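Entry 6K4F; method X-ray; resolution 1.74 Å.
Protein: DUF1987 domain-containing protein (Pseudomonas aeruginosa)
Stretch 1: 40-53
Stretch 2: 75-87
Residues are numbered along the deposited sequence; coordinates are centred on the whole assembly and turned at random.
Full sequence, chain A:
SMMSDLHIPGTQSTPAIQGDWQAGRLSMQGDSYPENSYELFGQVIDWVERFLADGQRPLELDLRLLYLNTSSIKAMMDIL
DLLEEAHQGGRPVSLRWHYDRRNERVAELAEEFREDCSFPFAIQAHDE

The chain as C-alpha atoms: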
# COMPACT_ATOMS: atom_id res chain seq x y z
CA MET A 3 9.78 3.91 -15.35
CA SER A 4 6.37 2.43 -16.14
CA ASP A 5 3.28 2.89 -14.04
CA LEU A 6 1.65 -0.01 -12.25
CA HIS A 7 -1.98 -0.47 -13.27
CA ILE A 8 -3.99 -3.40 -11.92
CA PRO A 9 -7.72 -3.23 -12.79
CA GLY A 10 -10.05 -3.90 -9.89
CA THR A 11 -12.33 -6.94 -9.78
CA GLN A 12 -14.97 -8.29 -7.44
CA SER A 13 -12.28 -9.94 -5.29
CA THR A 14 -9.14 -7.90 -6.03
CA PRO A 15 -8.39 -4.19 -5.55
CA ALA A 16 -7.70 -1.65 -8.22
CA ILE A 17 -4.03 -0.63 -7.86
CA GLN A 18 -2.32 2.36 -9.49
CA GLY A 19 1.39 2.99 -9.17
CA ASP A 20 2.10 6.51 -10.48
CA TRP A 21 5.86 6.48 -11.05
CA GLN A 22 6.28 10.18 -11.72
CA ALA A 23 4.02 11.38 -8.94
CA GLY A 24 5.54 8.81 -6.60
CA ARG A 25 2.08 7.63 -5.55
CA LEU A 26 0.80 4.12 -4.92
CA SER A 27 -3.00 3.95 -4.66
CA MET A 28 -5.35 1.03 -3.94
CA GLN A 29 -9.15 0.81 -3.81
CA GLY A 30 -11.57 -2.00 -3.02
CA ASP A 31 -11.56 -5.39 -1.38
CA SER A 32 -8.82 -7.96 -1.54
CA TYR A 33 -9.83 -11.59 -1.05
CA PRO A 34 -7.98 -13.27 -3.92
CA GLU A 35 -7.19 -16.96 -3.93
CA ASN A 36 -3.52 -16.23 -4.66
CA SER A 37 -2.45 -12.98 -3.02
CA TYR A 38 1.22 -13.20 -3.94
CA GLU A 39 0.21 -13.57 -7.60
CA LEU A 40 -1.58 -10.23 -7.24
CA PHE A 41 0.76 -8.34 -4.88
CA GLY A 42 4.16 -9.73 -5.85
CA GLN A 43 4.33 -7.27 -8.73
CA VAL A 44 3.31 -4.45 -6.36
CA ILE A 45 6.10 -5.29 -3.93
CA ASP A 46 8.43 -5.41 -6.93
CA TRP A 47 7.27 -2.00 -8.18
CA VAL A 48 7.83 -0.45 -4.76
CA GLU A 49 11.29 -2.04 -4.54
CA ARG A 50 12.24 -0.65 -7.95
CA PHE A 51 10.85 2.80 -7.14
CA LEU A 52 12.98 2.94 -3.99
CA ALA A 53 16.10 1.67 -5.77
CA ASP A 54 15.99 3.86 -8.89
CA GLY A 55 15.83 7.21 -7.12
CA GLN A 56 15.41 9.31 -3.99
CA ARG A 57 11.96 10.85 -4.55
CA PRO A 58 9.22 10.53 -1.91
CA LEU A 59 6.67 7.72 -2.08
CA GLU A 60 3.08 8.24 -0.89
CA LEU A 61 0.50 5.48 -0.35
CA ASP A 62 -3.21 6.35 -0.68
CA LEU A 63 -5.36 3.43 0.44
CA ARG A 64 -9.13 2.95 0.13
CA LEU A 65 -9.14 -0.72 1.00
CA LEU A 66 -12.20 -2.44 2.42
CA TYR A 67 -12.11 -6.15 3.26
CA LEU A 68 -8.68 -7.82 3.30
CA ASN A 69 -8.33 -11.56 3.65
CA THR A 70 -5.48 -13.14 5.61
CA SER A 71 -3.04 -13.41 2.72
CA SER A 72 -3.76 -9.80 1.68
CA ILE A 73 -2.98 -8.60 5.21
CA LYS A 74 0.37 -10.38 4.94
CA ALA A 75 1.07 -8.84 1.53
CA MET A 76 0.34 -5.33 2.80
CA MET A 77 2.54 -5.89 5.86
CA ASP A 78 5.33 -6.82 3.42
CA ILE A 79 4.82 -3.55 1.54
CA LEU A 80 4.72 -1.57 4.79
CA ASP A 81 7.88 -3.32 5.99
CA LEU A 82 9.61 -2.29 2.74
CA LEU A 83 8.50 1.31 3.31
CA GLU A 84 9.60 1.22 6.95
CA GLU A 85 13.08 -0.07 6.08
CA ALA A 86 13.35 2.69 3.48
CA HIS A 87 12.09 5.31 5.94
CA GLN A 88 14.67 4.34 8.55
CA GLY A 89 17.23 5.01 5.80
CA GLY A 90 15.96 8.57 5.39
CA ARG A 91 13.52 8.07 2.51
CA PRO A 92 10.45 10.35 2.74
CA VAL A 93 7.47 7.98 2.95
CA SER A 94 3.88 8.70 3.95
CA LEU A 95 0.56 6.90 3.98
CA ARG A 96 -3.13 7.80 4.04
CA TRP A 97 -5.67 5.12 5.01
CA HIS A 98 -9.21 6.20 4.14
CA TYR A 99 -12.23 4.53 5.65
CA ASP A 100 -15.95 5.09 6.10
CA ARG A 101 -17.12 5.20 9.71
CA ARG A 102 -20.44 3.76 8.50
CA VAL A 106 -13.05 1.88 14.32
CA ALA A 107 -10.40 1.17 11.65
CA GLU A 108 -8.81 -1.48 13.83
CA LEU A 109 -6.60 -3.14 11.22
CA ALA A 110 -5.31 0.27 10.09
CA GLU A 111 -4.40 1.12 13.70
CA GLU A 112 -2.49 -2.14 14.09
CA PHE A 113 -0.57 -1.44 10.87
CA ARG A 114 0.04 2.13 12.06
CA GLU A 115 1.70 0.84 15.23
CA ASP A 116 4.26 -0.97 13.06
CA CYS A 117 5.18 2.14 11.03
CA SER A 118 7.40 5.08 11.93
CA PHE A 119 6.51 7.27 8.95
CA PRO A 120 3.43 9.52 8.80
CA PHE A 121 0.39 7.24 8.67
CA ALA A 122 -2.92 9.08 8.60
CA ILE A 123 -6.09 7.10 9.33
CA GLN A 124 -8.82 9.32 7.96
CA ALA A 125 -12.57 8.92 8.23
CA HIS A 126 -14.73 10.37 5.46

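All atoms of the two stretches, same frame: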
# COMPACT_ATOMS: atom_id res chain seq x y z
N LEU A 40 -1.10 -11.59 -7.04
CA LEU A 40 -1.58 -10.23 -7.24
C LEU A 40 -0.59 -9.18 -6.72
O LEU A 40 -0.32 -8.19 -7.40
CB LEU A 40 -2.95 -10.06 -6.58
CG LEU A 40 -3.56 -8.67 -6.72
CD1 LEU A 40 -4.15 -8.54 -8.11
CD2 LEU A 40 -4.61 -8.45 -5.64
N PHE A 41 -0.03 -9.38 -5.52
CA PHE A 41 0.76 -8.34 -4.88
C PHE A 41 2.25 -8.46 -5.11
O PHE A 41 2.99 -7.53 -4.76
CB PHE A 41 0.52 -8.35 -3.35
CG PHE A 41 -0.82 -7.78 -2.97
CD1 PHE A 41 -1.05 -6.42 -3.01
CD2 PHE A 41 -1.86 -8.63 -2.60
CE1 PHE A 41 -2.30 -5.90 -2.68
CE2 PHE A 41 -3.10 -8.13 -2.26
CZ PHE A 41 -3.33 -6.77 -2.30
N GLY A 42 2.73 -9.59 -5.63
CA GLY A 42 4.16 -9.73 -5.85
C GLY A 42 4.68 -8.64 -6.75
O GLY A 42 5.72 -8.03 -6.47
N GLN A 43 3.94 -8.33 -7.81
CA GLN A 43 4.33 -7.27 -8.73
C GLN A 43 4.26 -5.89 -8.08
O GLN A 43 4.96 -4.97 -8.51
CB GLN A 43 3.45 -7.32 -9.98
CG GLN A 43 1.99 -7.04 -9.67
CD GLN A 43 1.03 -7.56 -10.71
OE1 GLN A 43 1.31 -7.53 -11.93
NE2 GLN A 43 -0.15 -8.02 -10.25
N VAL A 44 3.39 -5.73 -7.07
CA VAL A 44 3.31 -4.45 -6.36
C VAL A 44 4.52 -4.26 -5.47
O VAL A 44 5.14 -3.19 -5.43
CB VAL A 44 2.01 -4.37 -5.54
CG1 VAL A 44 1.89 -2.99 -4.83
CG2 VAL A 44 0.81 -4.68 -6.42
N ILE A 45 4.87 -5.30 -4.72
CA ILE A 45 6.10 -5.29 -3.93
C ILE A 45 7.28 -4.96 -4.83
O ILE A 45 8.12 -4.11 -4.52
CB ILE A 45 6.28 -6.64 -3.22
CG1 ILE A 45 5.16 -6.83 -2.19
CG2 ILE A 45 7.65 -6.74 -2.57
CD1 ILE A 45 5.12 -8.22 -1.56
N ASP A 46 7.35 -5.64 -5.98
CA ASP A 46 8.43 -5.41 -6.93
C ASP A 46 8.47 -3.95 -7.38
O ASP A 46 9.54 -3.33 -7.42
CB ASP A 46 8.26 -6.34 -8.13
CG ASP A 46 9.50 -6.44 -8.99
OD1 ASP A 46 9.72 -5.55 -9.84
OD2 ASP A 46 10.25 -7.43 -8.83
N TRP A 47 7.31 -3.39 -7.73
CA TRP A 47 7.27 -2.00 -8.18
C TRP A 47 7.77 -1.05 -7.10
O TRP A 47 8.54 -0.12 -7.37
CB TRP A 47 5.85 -1.65 -8.62
CG TRP A 47 5.70 -0.30 -9.29
CD1 TRP A 47 5.77 -0.05 -10.62
CD2 TRP A 47 5.43 0.95 -8.65
NE1 TRP A 47 5.57 1.29 -10.86
CE2 TRP A 47 5.35 1.93 -9.67
CE3 TRP A 47 5.24 1.34 -7.32
CZ2 TRP A 47 5.11 3.28 -9.40
CZ3 TRP A 47 5.00 2.68 -7.05
CH2 TRP A 47 4.93 3.63 -8.08
N VAL A 48 7.38 -1.30 -5.85
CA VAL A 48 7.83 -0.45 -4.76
C VAL A 48 9.34 -0.57 -4.60
O VAL A 48 10.05 0.43 -4.45
CB VAL A 48 7.09 -0.80 -3.46
CG1 VAL A 48 7.71 -0.05 -2.26
CG2 VAL A 48 5.61 -0.47 -3.61
N GLU A 49 9.85 -1.81 -4.63
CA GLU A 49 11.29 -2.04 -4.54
C GLU A 49 12.03 -1.26 -5.61
O GLU A 49 13.02 -0.57 -5.32
CB GLU A 49 11.60 -3.54 -4.70
CG GLU A 49 11.52 -4.37 -3.44
CD GLU A 49 11.63 -5.86 -3.74
OE1 GLU A 49 11.43 -6.68 -2.81
OE2 GLU A 49 11.91 -6.22 -4.90
N ARG A 50 11.57 -1.35 -6.86
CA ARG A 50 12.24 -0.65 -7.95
C ARG A 50 12.14 0.86 -7.79
O ARG A 50 13.12 1.58 -8.05
CB ARG A 50 11.67 -1.10 -9.30
CG ARG A 50 11.92 -2.58 -9.61
CD ARG A 50 11.49 -2.98 -11.02
NE ARG A 50 10.05 -3.22 -11.12
CZ ARG A 50 9.23 -2.40 -11.74
NH1 ARG A 50 9.71 -1.30 -12.30
NH2 ARG A 50 7.94 -2.67 -11.80
N PHE A 51 10.99 1.36 -7.34
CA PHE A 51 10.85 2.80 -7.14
C PHE A 51 11.85 3.31 -6.10
O PHE A 51 12.43 4.39 -6.26
CB PHE A 51 9.42 3.15 -6.72
CG PHE A 51 9.19 4.62 -6.54
CD1 PHE A 51 8.76 5.40 -7.61
CD2 PHE A 51 9.43 5.24 -5.32
CE1 PHE A 51 8.55 6.76 -7.46
CE2 PHE A 51 9.22 6.60 -5.16
CZ PHE A 51 8.79 7.36 -6.23
N LEU A 52 12.05 2.54 -5.03
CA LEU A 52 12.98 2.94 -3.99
C LEU A 52 14.42 2.87 -4.48
O LEU A 52 15.25 3.70 -4.10
CB LEU A 52 12.80 2.05 -2.76
CG LEU A 52 11.40 2.14 -2.16
CD1 LEU A 52 11.20 1.08 -1.08
CD2 LEU A 52 11.16 3.55 -1.60
N ALA A 53 14.72 1.90 -5.34
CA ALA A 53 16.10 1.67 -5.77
C ALA A 53 16.52 2.66 -6.85
O ALA A 53 17.69 3.07 -6.89
CB ALA A 53 16.26 0.24 -6.28
N ALA A 75 0.46 -9.55 2.66
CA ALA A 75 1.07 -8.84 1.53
C ALA A 75 1.23 -7.36 1.82
O ALA A 75 2.27 -6.76 1.53
CB ALA A 75 0.22 -9.05 0.27
N MET A 76 0.21 -6.74 2.44
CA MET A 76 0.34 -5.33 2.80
C MET A 76 1.39 -5.11 3.89
O MET A 76 2.12 -4.11 3.86
CB MET A 76 -1.02 -4.78 3.24
CG MET A 76 -2.04 -4.89 2.14
SD MET A 76 -1.79 -3.60 0.89
CE MET A 76 -1.33 -2.20 1.93
N MET A 77 1.48 -6.02 4.86
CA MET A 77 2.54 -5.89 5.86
C MET A 77 3.92 -5.93 5.20
O MET A 77 4.84 -5.20 5.61
CB MET A 77 2.41 -6.99 6.90
CG MET A 77 3.45 -6.94 8.00
SD MET A 77 3.01 -5.69 9.22
CE MET A 77 1.54 -6.47 9.85
N ASP A 78 4.07 -6.75 4.15
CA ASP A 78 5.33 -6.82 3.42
C ASP A 78 5.64 -5.49 2.75
O ASP A 78 6.78 -5.02 2.79
CB ASP A 78 5.28 -7.94 2.37
CG ASP A 78 5.33 -9.35 2.99
OD1 ASP A 78 5.69 -9.49 4.18
OD2 ASP A 78 5.02 -10.32 2.27
N ILE A 79 4.64 -4.88 2.12
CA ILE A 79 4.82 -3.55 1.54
C ILE A 79 5.19 -2.53 2.61
O ILE A 79 6.14 -1.76 2.47
CB ILE A 79 3.55 -3.13 0.77
CG1 ILE A 79 3.37 -4.03 -0.47
CG2 ILE A 79 3.62 -1.66 0.40
CD1 ILE A 79 2.00 -3.87 -1.13
N LEU A 80 4.43 -2.52 3.71
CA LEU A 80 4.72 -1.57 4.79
C LEU A 80 6.11 -1.79 5.36
O LEU A 80 6.81 -0.83 5.70
CB LEU A 80 3.66 -1.70 5.88
CG LEU A 80 2.24 -1.29 5.45
CD1 LEU A 80 1.25 -1.39 6.61
CD2 LEU A 80 2.25 0.11 4.86
N ASP A 81 6.54 -3.06 5.47
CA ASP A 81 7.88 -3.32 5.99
C ASP A 81 8.95 -2.82 5.02
O ASP A 81 10.00 -2.33 5.47
CB ASP A 81 8.05 -4.82 6.29
CG ASP A 81 7.45 -5.23 7.65
OD1 ASP A 81 7.42 -4.40 8.59
OD2 ASP A 81 7.00 -6.39 7.79
N LEU A 82 8.70 -2.90 3.71
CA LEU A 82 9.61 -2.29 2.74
C LEU A 82 9.67 -0.78 2.94
O LEU A 82 10.76 -0.18 2.93
CB LEU A 82 9.16 -2.62 1.32
CG LEU A 82 9.92 -3.71 0.56
CD1 LEU A 82 11.30 -3.20 0.17
CD2 LEU A 82 10.04 -4.98 1.40
N LEU A 83 8.52 -0.13 3.10
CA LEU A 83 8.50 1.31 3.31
C LEU A 83 9.19 1.68 4.62
O LEU A 83 9.88 2.71 4.70
CB LEU A 83 7.07 1.82 3.31
CG LEU A 83 6.29 1.60 2.00
CD1 LEU A 83 4.84 2.04 2.18
CD2 LEU A 83 6.93 2.40 0.90
N GLU A 84 9.02 0.87 5.66
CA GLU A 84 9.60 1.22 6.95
C GLU A 84 11.13 1.13 6.90
O GLU A 84 11.83 2.04 7.37
CB GLU A 84 9.05 0.31 8.05
CG GLU A 84 9.79 0.44 9.39
CD GLU A 84 9.45 1.72 10.14
OE1 GLU A 84 8.65 2.52 9.62
OE2 GLU A 84 9.99 1.93 11.25
N GLU A 85 11.65 0.04 6.33
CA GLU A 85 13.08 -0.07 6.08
C GLU A 85 13.61 1.13 5.31
O GLU A 85 14.66 1.70 5.66
CB GLU A 85 13.36 -1.36 5.31
CG GLU A 85 14.83 -1.60 4.95
CD GLU A 85 15.76 -1.47 6.13
OE1 GLU A 85 15.40 -1.92 7.24
OE2 GLU A 85 16.88 -0.93 5.95
N ALA A 86 12.90 1.54 4.26
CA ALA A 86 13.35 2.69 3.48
C ALA A 86 13.28 3.96 4.31
O ALA A 86 14.17 4.82 4.22
CB ALA A 86 12.52 2.83 2.21
N HIS A 87 12.23 4.11 5.13
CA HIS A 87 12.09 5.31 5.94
C HIS A 87 13.20 5.43 6.97
O HIS A 87 13.72 6.52 7.22
CB HIS A 87 10.72 5.33 6.63
CG HIS A 87 10.51 6.52 7.50
ND1 HIS A 87 10.38 6.44 8.87
CD2 HIS A 87 10.43 7.84 7.20
CE1 HIS A 87 10.21 7.65 9.37
NE2 HIS A 87 10.24 8.52 8.38

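Stretches 1 and 2 are both helical and run side by side in the same direction. Their axes are 5° from parallel and approach to 10.0 Å. The CA atoms of F41 and A75 lie 6.4 Å apart, and those of I45 and I79 5.9 Å. The CA atoms of L52 and A86 are 7.5 Å apart. No hydrogen bond or salt bridge links the helices; the contact is apolar packing that buries 555 Å².

L40 makes no contact with stretch 2. Its O accepts a hydrogen bond from Q43 NE2 at 2.9 Å, near a kink where the N atoms of Q43 and V44 lack bonds to the preceding turn. F41 points toward stretch 2. Its CD2 lies 3.6 Å from A75 CB, the whole of the alanine side chain. M76 SD sits 5.1 Å from the F41 ring centroid, an oblique sulfur-aromatic contact.

V44 CG1 meets I79 CD1 at 3.8 Å. I45 starts sideways, but its end comes nearer, and its CG1 packs 3.7 Å from I79 CG1. Both isoleucines have chi1 m and chi2 t. I45 CD1 also touches D78, with CB the closest atom at 3.9 Å.

D46 does not reach stretch 2. W47 is buried but also out of reach.

V48 CG1 packs against L83 CD2 at 4.1 Å. E49 is exposed, yet its aliphatic CG lies 3.8 Å from L82 CD1. This contact uses the carbon chain of the glutamate. R50 does not reach stretch 2. It forms a salt bridge with D46 along their own helix, R50 NE to D46 OD1 at 2.7 Å. F51 is buried but also out of reach. L52 closes the series: its CD1 is 4.0 Å from A86 CB and 4.5 Å from L82 CD1. A53 makes no contact.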